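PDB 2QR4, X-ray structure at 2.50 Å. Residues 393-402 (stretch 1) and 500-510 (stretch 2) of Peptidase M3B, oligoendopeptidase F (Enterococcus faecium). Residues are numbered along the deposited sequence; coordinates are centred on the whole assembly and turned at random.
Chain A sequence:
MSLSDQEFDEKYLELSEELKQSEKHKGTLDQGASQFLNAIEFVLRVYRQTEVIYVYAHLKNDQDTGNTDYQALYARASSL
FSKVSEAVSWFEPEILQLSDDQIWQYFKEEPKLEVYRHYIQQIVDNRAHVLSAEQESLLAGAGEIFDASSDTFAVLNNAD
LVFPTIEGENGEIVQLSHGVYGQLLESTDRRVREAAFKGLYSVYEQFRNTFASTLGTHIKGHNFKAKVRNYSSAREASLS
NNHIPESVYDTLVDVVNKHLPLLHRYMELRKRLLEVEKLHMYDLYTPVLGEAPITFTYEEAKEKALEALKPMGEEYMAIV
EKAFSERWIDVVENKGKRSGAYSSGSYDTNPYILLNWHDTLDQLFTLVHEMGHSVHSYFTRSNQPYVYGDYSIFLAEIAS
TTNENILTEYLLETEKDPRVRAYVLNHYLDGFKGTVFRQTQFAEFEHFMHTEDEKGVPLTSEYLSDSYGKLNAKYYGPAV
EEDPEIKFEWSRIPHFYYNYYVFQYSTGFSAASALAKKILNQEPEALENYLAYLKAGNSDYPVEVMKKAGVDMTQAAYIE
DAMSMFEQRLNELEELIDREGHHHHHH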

# COMPACT_ATOMS: atom_id res chain seq x y z
N ILE A 393 4.34 -11.99 -25.15
CA ILE A 393 4.26 -10.79 -25.99
C ILE A 393 5.63 -10.39 -26.54
O ILE A 393 5.74 -9.92 -27.67
N PHE A 394 6.67 -10.57 -25.73
CA PHE A 394 8.06 -10.32 -26.12
C PHE A 394 8.43 -11.15 -27.36
O PHE A 394 9.19 -10.71 -28.23
N LEU A 395 7.85 -12.34 -27.45
CA LEU A 395 8.11 -13.25 -28.55
C LEU A 395 7.44 -12.75 -29.82
O LEU A 395 7.96 -12.93 -30.92
N ALA A 396 6.30 -12.09 -29.66
CA ALA A 396 5.57 -11.52 -30.79
C ALA A 396 6.17 -10.18 -31.23
O ALA A 396 6.07 -9.80 -32.39
N GLU A 397 6.79 -9.49 -30.27
CA GLU A 397 7.44 -8.21 -30.54
C GLU A 397 8.66 -8.38 -31.43
O GLU A 397 9.03 -7.47 -32.18
N ILE A 398 9.29 -9.54 -31.34
CA ILE A 398 10.45 -9.86 -32.15
C ILE A 398 10.11 -9.90 -33.63
O ILE A 398 10.88 -9.41 -34.46
N ALA A 399 8.95 -10.46 -33.96
CA ALA A 399 8.55 -10.61 -35.36
C ALA A 399 8.29 -9.25 -36.00
O ALA A 399 8.35 -9.10 -37.21
N SER A 400 8.00 -8.28 -35.15
CA SER A 400 7.73 -6.92 -35.57
C SER A 400 9.02 -6.14 -35.75
O SER A 400 9.25 -5.53 -36.79
N THR A 401 9.86 -6.17 -34.72
CA THR A 401 11.13 -5.46 -34.73
C THR A 401 12.04 -6.01 -35.82
O THR A 401 12.76 -5.26 -36.46
N THR A 402 12.00 -7.32 -36.05
CA THR A 402 12.84 -7.94 -37.06
C THR A 402 12.49 -7.33 -38.40
O THR A 402 13.38 -6.99 -39.18
N TYR A 500 10.11 -7.58 -12.65
CA TYR A 500 11.20 -7.89 -13.55
C TYR A 500 10.70 -8.09 -14.97
O TYR A 500 10.93 -9.12 -15.61
N TYR A 501 10.03 -7.07 -15.48
CA TYR A 501 9.42 -7.11 -16.79
C TYR A 501 10.25 -6.36 -17.84
O TYR A 501 10.46 -6.89 -18.93
N VAL A 502 10.73 -5.16 -17.50
CA VAL A 502 11.35 -4.28 -18.51
C VAL A 502 12.57 -4.81 -19.26
O VAL A 502 12.78 -4.43 -20.41
N PHE A 503 13.39 -5.66 -18.64
CA PHE A 503 14.61 -6.12 -19.32
C PHE A 503 14.28 -6.83 -20.60
O PHE A 503 15.11 -6.91 -21.51
N GLN A 504 13.07 -7.36 -20.69
CA GLN A 504 12.70 -8.11 -21.88
C GLN A 504 12.62 -7.24 -23.13
O GLN A 504 12.76 -7.75 -24.24
N TYR A 505 12.41 -5.94 -22.96
CA TYR A 505 12.42 -5.05 -24.11
C TYR A 505 13.80 -5.08 -24.78
O TYR A 505 13.90 -5.11 -25.98
N SER A 506 14.85 -5.07 -23.97
CA SER A 506 16.21 -4.97 -24.47
C SER A 506 16.77 -6.28 -25.01
O SER A 506 17.55 -6.28 -25.96
N THR A 507 16.39 -7.40 -24.40
CA THR A 507 16.87 -8.70 -24.87
C THR A 507 16.16 -9.03 -26.17
O THR A 507 16.76 -9.57 -27.10
N GLY A 508 14.88 -8.67 -26.22
CA GLY A 508 14.05 -8.90 -27.40
C GLY A 508 14.53 -8.10 -28.59
O GLY A 508 14.62 -8.62 -29.70
N PHE A 509 14.84 -6.83 -28.35
CA PHE A 509 15.35 -5.95 -29.40
C PHE A 509 16.66 -6.49 -29.96
O PHE A 509 16.85 -6.54 -31.18
N SER A 510 17.55 -6.89 -29.07
CA SER A 510 18.82 -7.49 -29.46
C SER A 510 18.59 -8.77 -30.24
O SER A 510 19.25 -9.01 -31.26

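The contact between these two stretches of oligoendopeptidase F is a small helix-helix packing, built on one aromatic ring set against a glycine and held by van der Waals contact without a single hydrogen bond from one stretch to the other. It illustrates a general principle: where a helix carries a glycine at the point of nearest approach, a large side chain from its neighbour can lie directly on the backbone. The axes of helix 394-402 and the helix that includes 503-510 come within 9.2 Å and run at 43° to each other, in broadly the same direction, and the two stretches together bury 323 Å². The closest pairing of backbones is Ile-398 with Gly-508, whose CA atoms are 6.0 Å apart.

Phe-394 makes the largest single contribution. Its CA-to-CB bond points toward the other stretch, and with chi1 at 143°, between the usual wells, and chi2 at 116°, the ring reaches across to a turn of the second helix. Phe-394 CE1 lies 3.4 Å from Gly-508 CA. Two oxygens sit at the ring edge, near its plane: Gln-504 O is 3.2 Å from Phe-394 CD1, and Thr-507 OG1 is 3.3 Å from Phe-394 CE1. Such placement suits the slightly positive rim of an aromatic ring, although both remain close contacts rather than hydrogen bonds. Within the second helix, Gly-508 N donates a backbone hydrogen bond to Gln-504 O at 3.0 Å. Thr-507 OG1 donates a weak one to Gln-504 O at 3.4 Å; Thr-507 is in the p rotamer. The absence of a side chain at Gly-508 matters here, because an ideal CB would point toward the first stretch and lie only 3.1 Å from Phe-394 CD1.

The neighbours extend this contact along both helices. Gln-504, with chi1 m and chi2 t, also points toward the first stretch, and its CB lies 3.8 Å from Phe-394 CD1. Ile-398 leaves its backbone sideways, but its end comes nearer: in the m, t rotamer its CG1 reaches 3.7 Å from Gly-508 O, an aliphatic contact with the backbone of the second helix. One turn further on, Thr-401 points toward the second stretch in the m rotamer. Its methyl CG2 approaches Phe-509 CD1 at 4.1 Å, while its hydroxyl turns back to its own helix, where Thr-401 OG1 donates to Glu-397 O at 2.9 Å. The threonine thus satisfies its polar group locally and offers carbon to the interface. Phe-509, chi1 t, has its CA-to-CB bond directed away, yet its ring still meets that methyl.

At the other end the packing thins to a single contact, where Ile-393 CG2 lies 3.9 Å from Tyr-501 OH. Tyr-501 starts out sideways, and its t rotamer carries the phenol end nearer to the first stretch. Polar groups take part in this interface, but the hydrogen bonds they make within these stretches stay on their own side.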

# COMPACT_ATOMS: atom_id res chain seq x y z
CB ILE A 393 3.58 -9.61 -25.21
CG1 ILE A 393 2.61 -8.84 -26.11
CG2 ILE A 393 4.63 -8.72 -24.52
CD1 ILE A 393 3.25 -7.86 -27.09
CB PHE A 394 8.98 -10.62 -24.92
CG PHE A 394 10.29 -11.27 -25.27
CD1 PHE A 394 11.49 -10.61 -25.03
CD2 PHE A 394 10.35 -12.55 -25.80
CE1 PHE A 394 12.72 -11.21 -25.33
CE2 PHE A 394 11.57 -13.16 -26.11
CZ PHE A 394 12.76 -12.48 -25.87
CB LEU A 395 7.60 -14.65 -28.18
CG LEU A 395 8.46 -15.87 -28.49
CD1 LEU A 395 9.94 -15.52 -28.68
CD2 LEU A 395 8.27 -16.89 -27.38
CB ALA A 396 4.09 -11.36 -30.46
CB GLU A 397 7.85 -7.56 -29.22
CG GLU A 397 7.98 -6.05 -29.30
CD GLU A 397 6.67 -5.37 -29.64
OE1 GLU A 397 5.62 -6.05 -29.61
OE2 GLU A 397 6.68 -4.17 -29.95
CB ILE A 398 11.07 -11.21 -31.74
CG1 ILE A 398 11.90 -11.05 -30.48
CG2 ILE A 398 11.93 -11.77 -32.85
CD1 ILE A 398 12.16 -12.35 -29.76
CB ALA A 399 7.33 -11.50 -35.49
CB SER A 400 6.85 -6.22 -34.53
OG SER A 400 5.50 -6.66 -34.65
CB THR A 401 11.81 -5.58 -33.36
OG1 THR A 401 10.85 -5.27 -32.34
CG2 THR A 401 13.01 -4.62 -33.23
CB THR A 402 12.64 -9.47 -37.11
OG1 THR A 402 12.89 -10.03 -35.83
CG2 THR A 402 13.58 -10.11 -38.11
CB TYR A 500 11.93 -9.13 -13.05
CG TYR A 500 12.87 -8.84 -11.91
CD1 TYR A 500 14.12 -8.29 -12.15
CD2 TYR A 500 12.51 -9.12 -10.61
CE1 TYR A 500 14.98 -8.02 -11.11
CE2 TYR A 500 13.37 -8.86 -9.56
CZ TYR A 500 14.61 -8.31 -9.82
OH TYR A 500 15.49 -8.06 -8.79
CB TYR A 501 8.04 -6.50 -16.68
CG TYR A 501 7.21 -6.50 -17.93
CD1 TYR A 501 6.41 -7.58 -18.24
CD2 TYR A 501 7.16 -5.39 -18.75
CE1 TYR A 501 5.60 -7.58 -19.35
CE2 TYR A 501 6.36 -5.36 -19.87
CZ TYR A 501 5.58 -6.47 -20.17
OH TYR A 501 4.77 -6.47 -21.28
CB VAL A 502 11.74 -2.89 -17.95
CG1 VAL A 502 10.52 -2.06 -17.71
CG2 VAL A 502 12.58 -3.04 -16.70
CB PHE A 503 15.47 -7.02 -18.43
CG PHE A 503 15.01 -8.46 -18.39
CD1 PHE A 503 15.73 -9.45 -19.05
CD2 PHE A 503 13.90 -8.83 -17.63
CE1 PHE A 503 15.32 -10.80 -18.99
CE2 PHE A 503 13.48 -10.16 -17.56
CZ PHE A 503 14.18 -11.15 -18.25
CB GLN A 504 11.41 -8.90 -21.65
CG GLN A 504 11.68 -10.13 -20.80
CD GLN A 504 10.43 -10.80 -20.28
OE1 GLN A 504 9.73 -10.25 -19.42
NE2 GLN A 504 10.15 -11.99 -20.79
CB TYR A 505 12.08 -3.61 -23.73
CG TYR A 505 10.64 -3.38 -23.31
CD1 TYR A 505 9.59 -3.62 -24.17
CD2 TYR A 505 10.36 -2.88 -22.06
CE1 TYR A 505 8.27 -3.39 -23.77
CE2 TYR A 505 9.07 -2.65 -21.66
CZ TYR A 505 8.03 -2.90 -22.50
OH TYR A 505 6.76 -2.66 -22.03
CB SER A 506 17.13 -4.45 -23.36
OG SER A 506 16.54 -3.34 -22.73
CB THR A 507 16.64 -9.84 -23.84
OG1 THR A 507 15.24 -9.94 -23.54
CG2 THR A 507 17.38 -9.56 -22.56
CB PHE A 509 15.57 -4.55 -28.83
CG PHE A 509 16.14 -3.57 -29.82
CD1 PHE A 509 15.32 -2.64 -30.45
CD2 PHE A 509 17.50 -3.57 -30.12
CE1 PHE A 509 15.84 -1.73 -31.36
CE2 PHE A 509 18.02 -2.66 -31.03
CZ PHE A 509 17.20 -1.74 -31.64
CB SER A 510 19.70 -7.73 -28.24
OG SER A 510 20.11 -6.49 -27.69